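Local coordinates for protein racemase (PDB 3NZG) that is a putative racemase of the enolase superfamily, related to mandelate racemase and muconate lactonizing enzyme, and carries a magnesium ion in its barrel domain, at residues V210-R215 with E238-H243; C261-S266 with H282-D287. All blocks are in the same frame, centred on the assembly; numbering follows the deposited sequence.

Interaction 1: V210-R215 with E238-H243. With MG (magnesium ion), chain Q.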
ATOM      1  N   VAL D 210      30.733  13.595   5.181  1.00 17.64           N
ATOM      2  CA  VAL D 210      31.489  13.367   3.961  1.00 17.60           C
ATOM      3  C   VAL D 210      30.703  13.781   2.727  1.00 18.34           C
ATOM      4  O   VAL D 210      29.523  13.447   2.580  1.00 17.77           O
ATOM      5  CB  VAL D 210      31.906  11.882   3.809  1.00 19.16           C
ATOM      6  CG1 VAL D 210      32.753  11.709   2.554  1.00 18.67           C
ATOM      7  CG2 VAL D 210      32.682  11.426   5.032  1.00 19.74           C
ATOM      8  N   ASP D 211      31.365  14.527   1.850  1.00 18.19           N
ATOM      9  CA  ASP D 211      30.760  14.991   0.606  1.00 19.43           C
ATOM     10  C   ASP D 211      31.435  14.195  -0.511  1.00 19.31           C
ATOM     11  O   ASP D 211      32.646  14.314  -0.719  1.00 19.96           O
ATOM     12  CB  ASP D 211      31.027  16.488   0.420  1.00 20.55           C
ATOM     13  CG  ASP D 211      30.140  17.116  -0.634  1.00 20.28           C
ATOM     14  OD1 ASP D 211      29.889  16.471  -1.678  1.00 18.64           O
ATOM     15  OD2 ASP D 211      29.703  18.269  -0.417  1.00 22.38           O
ATOM     16  N   TYR D 212      30.664  13.381  -1.225  1.00 17.64           N
ATOM     17  CA  TYR D 212      31.229  12.564  -2.289  1.00 15.68           C
ATOM     18  C   TYR D 212      31.225  13.241  -3.657  1.00 15.48           C
ATOM     19  O   TYR D 212      31.667  12.659  -4.647  1.00 17.54           O
ATOM     20  CB  TYR D 212      30.500  11.213  -2.344  1.00 14.42           C
ATOM     21  CG  TYR D 212      30.679  10.390  -1.081  1.00 14.26           C
ATOM     22  CD1 TYR D 212      31.699   9.451  -0.973  1.00 12.49           C
ATOM     23  CD2 TYR D 212      29.845  10.582   0.024  1.00 14.16           C
ATOM     24  CE1 TYR D 212      31.889   8.721   0.204  1.00 13.58           C
ATOM     25  CE2 TYR D 212      30.026   9.859   1.206  1.00 14.37           C
ATOM     26  CZ  TYR D 212      31.053   8.932   1.287  1.00 13.27           C
ATOM     27  OH  TYR D 212      31.253   8.229   2.449  1.00 11.58           O
ATOM     28  N   LEU D 213      30.730  14.471  -3.710  1.00 15.66           N
ATOM     29  CA  LEU D 213      30.696  15.240  -4.949  1.00 17.01           C
ATOM     30  C   LEU D 213      30.134  14.514  -6.175  1.00 19.10           C
ATOM     31  O   LEU D 213      30.722  14.547  -7.263  1.00 18.17           O
ATOM     32  CB  LEU D 213      32.104  15.791  -5.250  1.00 18.99           C
ATOM     33  CG  LEU D 213      32.570  16.829  -4.218  1.00 20.73           C
ATOM     34  CD1 LEU D 213      34.002  17.268  -4.498  1.00 20.20           C
ATOM     35  CD2 LEU D 213      31.630  18.026  -4.251  1.00 20.98           C
ATOM     36  N   TYR D 214      28.996  13.850  -5.982  1.00 18.19           N
ATOM     37  CA  TYR D 214      28.293  13.150  -7.054  1.00 16.74           C
ATOM     38  C   TYR D 214      29.170  12.273  -7.948  1.00 17.95           C
ATOM     39  O   TYR D 214      29.023  12.294  -9.168  1.00 17.39           O
ATOM     40  CB  TYR D 214      27.557  14.186  -7.914  1.00 17.54           C
ATOM     41  CG  TYR D 214      26.659  15.109  -7.106  1.00 14.75           C
ATOM     42  CD1 TYR D 214      25.407  14.685  -6.666  1.00 17.11           C
ATOM     43  CD2 TYR D 214      27.084  16.386  -6.739  1.00 17.07           C
ATOM     44  CE1 TYR D 214      24.601  15.504  -5.873  1.00 16.22           C
ATOM     45  CE2 TYR D 214      26.284  17.217  -5.945  1.00 17.98           C
ATOM     46  CZ  TYR D 214      25.044  16.761  -5.515  1.00 17.11           C
ATOM     47  OH  TYR D 214      24.251  17.548  -4.712  1.00 17.86           O
ATOM     48  N   ARG D 215      30.066  11.492  -7.357  1.00 17.34           N
ATOM     49  CA  ARG D 215      30.928  10.635  -8.165  1.00 20.16           C
ATOM     50  C   ARG D 215      30.315   9.268  -8.490  1.00 19.33           C
ATOM     51  O   ARG D 215      30.878   8.518  -9.279  1.00 19.71           O
ATOM     52  CB  ARG D 215      32.290  10.437  -7.473  1.00 21.63           C
ATOM     53  CG  ARG D 215      32.232   9.626  -6.198  1.00 23.40           C
ATOM     54  CD  ARG D 215      33.549   9.650  -5.416  1.00 24.75           C
ATOM     55  NE  ARG D 215      34.631   8.876  -6.028  1.00 24.51           N
ATOM     56  CZ  ARG D 215      35.560   9.379  -6.841  1.00 26.78           C
ATOM     57  NH1 ARG D 215      35.551  10.667  -7.160  1.00 25.82           N
ATOM     58  NH2 ARG D 215      36.516   8.593  -7.321  1.00 27.05           N
ATOM     59  N   GLU D 238      26.839  12.705   1.783  1.00 14.12           N
ATOM     60  CA  GLU D 238      26.275  13.711   0.898  1.00 14.44           C
ATOM     61  C   GLU D 238      26.703  13.540  -0.557  1.00 15.81           C
ATOM     62  O   GLU D 238      27.824  13.110  -0.850  1.00 13.90           O
ATOM     63  CB  GLU D 238      26.687  15.108   1.399  1.00 15.18           C
ATOM     64  CG  GLU D 238      26.320  16.269   0.477  1.00 16.47           C
ATOM     65  CD  GLU D 238      26.899  17.608   0.947  1.00 19.02           C
ATOM     66  OE1 GLU D 238      27.091  17.789   2.169  1.00 17.72           O
ATOM     67  OE2 GLU D 238      27.141  18.487   0.092  1.00 18.87           O
ATOM     68  N   ALA D 239      25.794  13.888  -1.462  1.00 14.97           N
ATOM     69  CA  ALA D 239      26.047  13.831  -2.894  1.00 15.73           C
ATOM     70  C   ALA D 239      26.647  12.511  -3.348  1.00 16.60           C
ATOM     71  O   ALA D 239      27.677  12.485  -4.026  1.00 18.05           O
ATOM     72  CB  ALA D 239      26.964  15.003  -3.304  1.00 12.79           C
ATOM     73  N   THR D 240      26.003  11.417  -2.966  1.00 15.81           N
ATOM     74  CA  THR D 240      26.463  10.085  -3.339  1.00 17.43           C
ATOM     75  C   THR D 240      26.029   9.764  -4.772  1.00 18.19           C
ATOM     76  O   THR D 240      26.854   9.481  -5.646  1.00 21.28           O
ATOM     77  CB  THR D 240      25.874   9.024  -2.393  1.00 17.89           C
ATOM     78  OG1 THR D 240      24.456   9.221  -2.272  1.00 18.67           O
ATOM     79  CG2 THR D 240      26.514   9.132  -1.014  1.00 20.23           C
ATOM     80  N   LEU D 241      24.726   9.820  -5.010  1.00 16.13           N
ATOM     81  CA  LEU D 241      24.187   9.541  -6.336  1.00 15.26           C
ATOM     82  C   LEU D 241      23.824  10.846  -7.045  1.00 14.18           C
ATOM     83  O   LEU D 241      23.812  11.916  -6.432  1.00 12.58           O
ATOM     84  CB  LEU D 241      22.957   8.640  -6.203  1.00 12.72           C
ATOM     85  CG  LEU D 241      23.244   7.245  -5.633  1.00 13.82           C
ATOM     86  CD1 LEU D 241      21.931   6.534  -5.275  1.00 13.06           C
ATOM     87  CD2 LEU D 241      24.034   6.430  -6.656  1.00 10.06           C
ATOM     88  N   GLN D 242      23.526  10.757  -8.336  1.00 15.77           N
ATOM     89  CA  GLN D 242      23.161  11.941  -9.104  1.00 14.09           C
ATOM     90  C   GLN D 242      21.954  12.622  -8.463  1.00 14.61           C
ATOM     91  O   GLN D 242      21.062  11.965  -7.927  1.00 13.21           O
ATOM     92  CB  GLN D 242      22.874  11.552 -10.551  1.00 15.85           C
ATOM     93  CG  GLN D 242      24.087  10.921 -11.233  1.00 16.42           C
ATOM     94  CD  GLN D 242      25.368  11.700 -10.962  1.00 18.78           C
ATOM     95  OE1 GLN D 242      26.271  11.222 -10.266  1.00 20.98           O
ATOM     96  NE2 GLN D 242      25.446  12.912 -11.502  1.00 17.27           N
ATOM     97  N   HIS D 243      21.930  13.947  -8.522  1.00 14.63           N
ATOM     98  CA  HIS D 243      20.866  14.718  -7.893  1.00 12.90           C
ATOM     99  C   HIS D 243      19.436  14.409  -8.358  1.00 13.70           C
ATOM    100  O   HIS D 243      18.487  14.623  -7.605  1.00 12.93           O
ATOM    101  CB  HIS D 243      21.177  16.216  -8.038  1.00 13.28           C
ATOM    102  CG  HIS D 243      20.444  17.090  -7.064  1.00 11.33           C
ATOM    103  ND1 HIS D 243      19.186  17.598  -7.314  1.00 11.93           N
ATOM    104  CD2 HIS D 243      20.808  17.574  -5.852  1.00 12.61           C
ATOM    105  CE1 HIS D 243      18.811  18.362  -6.303  1.00  9.90           C
ATOM    106  NE2 HIS D 243      19.778  18.366  -5.403  1.00 12.77           N
TER
HETATM  107 MG    MG Q 505      28.151  19.498  -1.478  1.00 29.43          MG
HETATM  108  O   HOH W   1      28.316  18.208  -2.913  1.00 17.77           O
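Asp211 and Glu238 sit next to each other on parallel strands and reach the same magnesium ion, Asp211 OD2 at 2.2 Å and Glu238 OE2 at 2.1 Å. Two acidic ligands at the ends of neighbouring barrel strands form part of the metal site, as in the enolase superfamily. Glu238 runs out with CG anti to the backbone N (chi1 173°) and the chain extended beyond it. Its CB comes near Val210 O, CG passes beside the Asp211 carboxylate, CD faces Asp211 OD2, OE2 takes the metal, and OE1 turns to Lys177 in a salt bridge and to Gln285. The two carboxylate planes stand 49° apart. The other Asp211 oxygen, OD1, accepts a hydrogen bond from a water that also binds the ion, and on its anti side one from Leu213 N at 3.0 Å, an Asx turn that holds the carboxylate in place. The backbones are paired by Glu238 N to Val210 O and by Tyr212 N to Glu238 O, both 2.9 Å. Past the strand ends Tyr214 N reaches Ala239 O at 2.7 Å, a more bent bond, and Ala239 CB sits 3.3 Å from the Tyr214 ring centroid, a CH-pi contact over one face. Leu241 O meets the same ring at its edge. Asp211 OD2 and Glu238 OE2 come within 2.6 Å with no hydrogen bond between them, since both bind the metal; the ion and Lys177 probably offset the repulsion of the two buried carboxylates.

Interaction 2: C261-S266 with H282-D287. With MG (magnesium ion), chain Q.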
ATOM      1  N   CYS D 261      21.902  12.258   2.573  1.00 11.56           N
ATOM      2  CA  CYS D 261      21.468  13.628   2.322  1.00 13.08           C
ATOM      3  C   CYS D 261      20.943  13.799   0.905  1.00 11.20           C
ATOM      4  O   CYS D 261      21.209  12.986   0.028  1.00 12.53           O
ATOM      5  CB  CYS D 261      22.631  14.608   2.493  1.00 12.96           C
ATOM      6  SG  CYS D 261      23.582  14.435   4.001  1.00 18.46           S
ATOM      7  N   GLY D 262      20.209  14.881   0.696  1.00 12.55           N
ATOM      8  CA  GLY D 262      19.706  15.192  -0.626  1.00 12.32           C
ATOM      9  C   GLY D 262      19.295  16.648  -0.721  1.00 13.00           C
ATOM     10  O   GLY D 262      19.326  17.382   0.281  1.00 12.16           O
ATOM     11  N   ALA D 263      18.936  17.069  -1.930  1.00 11.69           N
ATOM     12  CA  ALA D 263      18.439  18.418  -2.188  1.00 13.07           C
ATOM     13  C   ALA D 263      19.405  19.603  -2.138  1.00 14.42           C
ATOM     14  O   ALA D 263      18.969  20.757  -2.200  1.00 12.93           O
ATOM     15  CB  ALA D 263      17.244  18.688  -1.281  1.00 11.21           C
ATOM     16  N   GLU D 264      20.703  19.334  -2.047  1.00 14.55           N
ATOM     17  CA  GLU D 264      21.697  20.407  -2.015  1.00 16.44           C
ATOM     18  C   GLU D 264      21.512  21.418  -3.162  1.00 18.04           C
ATOM     19  O   GLU D 264      21.650  22.620  -2.953  1.00 19.36           O
ATOM     20  CB  GLU D 264      23.109  19.808  -2.077  1.00 17.40           C
ATOM     21  CG  GLU D 264      24.179  20.775  -2.565  1.00 21.87           C
ATOM     22  CD  GLU D 264      25.561  20.147  -2.628  1.00 23.79           C
ATOM     23  OE1 GLU D 264      25.703  19.061  -3.230  1.00 25.19           O
ATOM     24  OE2 GLU D 264      26.510  20.748  -2.084  1.00 26.67           O
HETATM   25  N   MSE D 265      21.204  20.940  -4.366  1.00 17.94           N
HETATM   26  CA  MSE D 265      21.030  21.842  -5.515  1.00 18.30           C
HETATM   27  C   MSE D 265      19.569  22.103  -5.901  1.00 17.93           C
HETATM   28  O   MSE D 265      19.298  22.707  -6.935  1.00 16.97           O
HETATM   29  CB  MSE D 265      21.769  21.287  -6.740  1.00 19.72           C
HETATM   30  CG  MSE D 265      23.265  21.046  -6.551  1.00 22.58           C
HETATM   31 SE   MSE D 265      24.177  20.490  -8.194  1.00 33.72          SE
HETATM   32  CE  MSE D 265      23.696  18.600  -8.223  1.00 25.56           C
ATOM     33  N   SER D 266      18.632  21.664  -5.070  1.00 16.08           N
ATOM     34  CA  SER D 266      17.213  21.824  -5.372  1.00 15.69           C
ATOM     35  C   SER D 266      16.649  23.217  -5.080  1.00 15.90           C
ATOM     36  O   SER D 266      17.309  24.054  -4.462  1.00 13.95           O
ATOM     37  CB  SER D 266      16.407  20.813  -4.564  1.00 15.75           C
ATOM     38  OG  SER D 266      16.385  21.208  -3.203  1.00 16.29           O
ATOM     39  N   HIS D 282      17.497  11.317   4.987  1.00 10.70           N
ATOM     40  CA  HIS D 282      17.485  11.686   6.408  1.00 11.66           C
ATOM     41  C   HIS D 282      17.712  13.173   6.605  1.00 11.28           C
ATOM     42  O   HIS D 282      17.432  13.710   7.676  1.00 12.15           O
ATOM     43  CB  HIS D 282      18.615  11.000   7.198  1.00 12.66           C
ATOM     44  CG  HIS D 282      18.627   9.509   7.110  1.00 13.80           C
ATOM     45  ND1 HIS D 282      19.025   8.836   5.978  1.00 12.00           N
ATOM     46  CD2 HIS D 282      18.331   8.561   8.031  1.00 13.28           C
ATOM     47  CE1 HIS D 282      18.975   7.534   6.205  1.00 14.06           C
ATOM     48  NE2 HIS D 282      18.555   7.342   7.443  1.00 13.74           N
ATOM     49  N   LEU D 283      18.221  13.839   5.578  1.00 11.17           N
ATOM     50  CA  LEU D 283      18.574  15.241   5.723  1.00 12.70           C
ATOM     51  C   LEU D 283      18.529  16.029   4.415  1.00 11.45           C
ATOM     52  O   LEU D 283      19.048  15.576   3.396  1.00 12.67           O
ATOM     53  CB  LEU D 283      19.981  15.282   6.331  1.00 11.03           C
ATOM     54  CG  LEU D 283      20.633  16.594   6.762  1.00 13.33           C
ATOM     55  CD1 LEU D 283      21.587  16.278   7.894  1.00 15.03           C
ATOM     56  CD2 LEU D 283      21.348  17.263   5.598  1.00 10.75           C
ATOM     57  N   LEU D 284      17.919  17.209   4.460  1.00 11.60           N
ATOM     58  CA  LEU D 284      17.800  18.082   3.292  1.00  9.81           C
ATOM     59  C   LEU D 284      18.858  19.182   3.348  1.00 11.73           C
ATOM     60  O   LEU D 284      19.150  19.724   4.419  1.00 11.04           O
ATOM     61  CB  LEU D 284      16.417  18.717   3.257  1.00 10.44           C
ATOM     62  CG  LEU D 284      15.237  17.751   3.136  1.00 10.58           C
ATOM     63  CD1 LEU D 284      13.941  18.503   3.341  1.00 10.08           C
ATOM     64  CD2 LEU D 284      15.276  17.072   1.779  1.00 13.71           C
ATOM     65  N   GLN D 285      19.414  19.524   2.192  1.00 12.42           N
ATOM     66  CA  GLN D 285      20.456  20.543   2.134  1.00 12.49           C
ATOM     67  C   GLN D 285      20.116  21.761   1.269  1.00 14.09           C
ATOM     68  O   GLN D 285      21.010  22.446   0.775  1.00 15.09           O
ATOM     69  CB  GLN D 285      21.759  19.899   1.660  1.00 14.12           C
ATOM     70  CG  GLN D 285      22.205  18.751   2.568  1.00 15.61           C
ATOM     71  CD  GLN D 285      23.539  18.149   2.175  1.00 17.06           C
ATOM     72  OE1 GLN D 285      23.717  17.674   1.051  1.00 16.51           O
ATOM     73  NE2 GLN D 285      24.492  18.163   3.107  1.00 14.71           N
ATOM     74  N   SER D 286      18.821  22.018   1.099  1.00 13.19           N
ATOM     75  CA  SER D 286      18.336  23.166   0.329  1.00 16.88           C
ATOM     76  C   SER D 286      19.146  24.408   0.754  1.00 17.30           C
ATOM     77  O   SER D 286      19.304  24.663   1.941  1.00 17.03           O
ATOM     78  CB  SER D 286      16.846  23.386   0.619  1.00 15.32           C
ATOM     79  OG  SER D 286      16.093  22.198   0.364  1.00 19.60           O
ATOM     80  N   ASP D 287      19.634  25.170  -0.220  1.00 16.89           N
ATOM     81  CA  ASP D 287      20.463  26.362   0.032  1.00 19.64           C
ATOM     82  C   ASP D 287      19.683  27.674   0.201  1.00 18.27           C
ATOM     83  O   ASP D 287      18.718  27.935  -0.522  1.00 19.39           O
ATOM     84  CB  ASP D 287      21.465  26.517  -1.121  1.00 19.07           C
ATOM     85  CG  ASP D 287      22.533  27.568  -0.851  1.00 20.74           C
ATOM     86  OD1 ASP D 287      22.240  28.610  -0.221  1.00 22.18           O
ATOM     87  OD2 ASP D 287      23.676  27.351  -1.299  1.00 21.70           O
TER
HETATM   88 MG    MG Q 505      28.151  19.498  -1.478  1.00 29.43          MG
HETATM   89  O   HOH W   2      19.669  24.376  -3.105  1.00 15.99           O
HETATM   90  O   HOH W   1      28.316  18.208  -2.913  1.00 17.77           O
HETATM   91  O   HOH W   3      14.385  22.896  -1.761  1.00 14.84           O
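Ala263 O is gripped twice by Ser266, through its backbone N at 3.0 Å and its OG at 2.8 Å, which closes the type I turn from Ala263 to Ser266. The hydroxyl lies between the backbone N and the carbonyl carbon (chi1 73°), and from there it folds back to that oxygen. Across the contact the same OG is joined to Ser286 OG by a bridging water. A second water accepts a hydrogen bond from Asp287 N and donates to the carbonyl oxygens of Glu264 and Ser266, so beyond the strand ends water stitches the two segments together. The strands themselves run parallel and are paired by Gly262 N to Leu283 O, 3.0 Å, and Gln285 N to Gly262 O, 2.9 Å. The Gln285 amide end rests against Cys261 CB, with Gln285 OE1 3.6 Å away and also near Glu264 CB; the partner of its NE2 is Glu238. Cys261 and Leu283 share one face of the sheet, where SG touches CD2; Leu284, on the opposite face, meets Ala263 CB with its CD2 at 4.0 Å. Glu264 turns its CG away from the backbone N (chi1 158°) and runs out straight to bring OE2 to the magnesium ion at 2.1 Å; OE1 accepts from a metal-bound water and is also hydrogen-bonded to Tyr214. The pair forms the two strands of a beta-alpha-beta unit whose helix 268-279 covers Ala263 and Leu284 through Trp275, helix 293-306 packs on Leu284 and Ser286, and strand 310-311 continues the sheet beyond strand 283-284.

In the fold
From the N terminus, the chain passes the N-terminal domain and enters the barrel. Strand 207-211 leads into interaction 1, which closes the loop through helix 219-228 when the chain returns at 238-243. After helix 246-255, residues 261-266 open interaction 2, closed at 282-287 once helix 268-279 has been crossed. The two contacts follow in series, neither nested nor crossed, as successive parallel strand pairs of a barrel. Backbone hydrogen bonding of Cys261 with Ala237 joins strand 261-262 to strand 237-238, and so one pair to the next. At the strand ends Asp211, Glu238 and Glu264 share one magnesium ion, the trio of metal ligands familiar from the enolase superfamily.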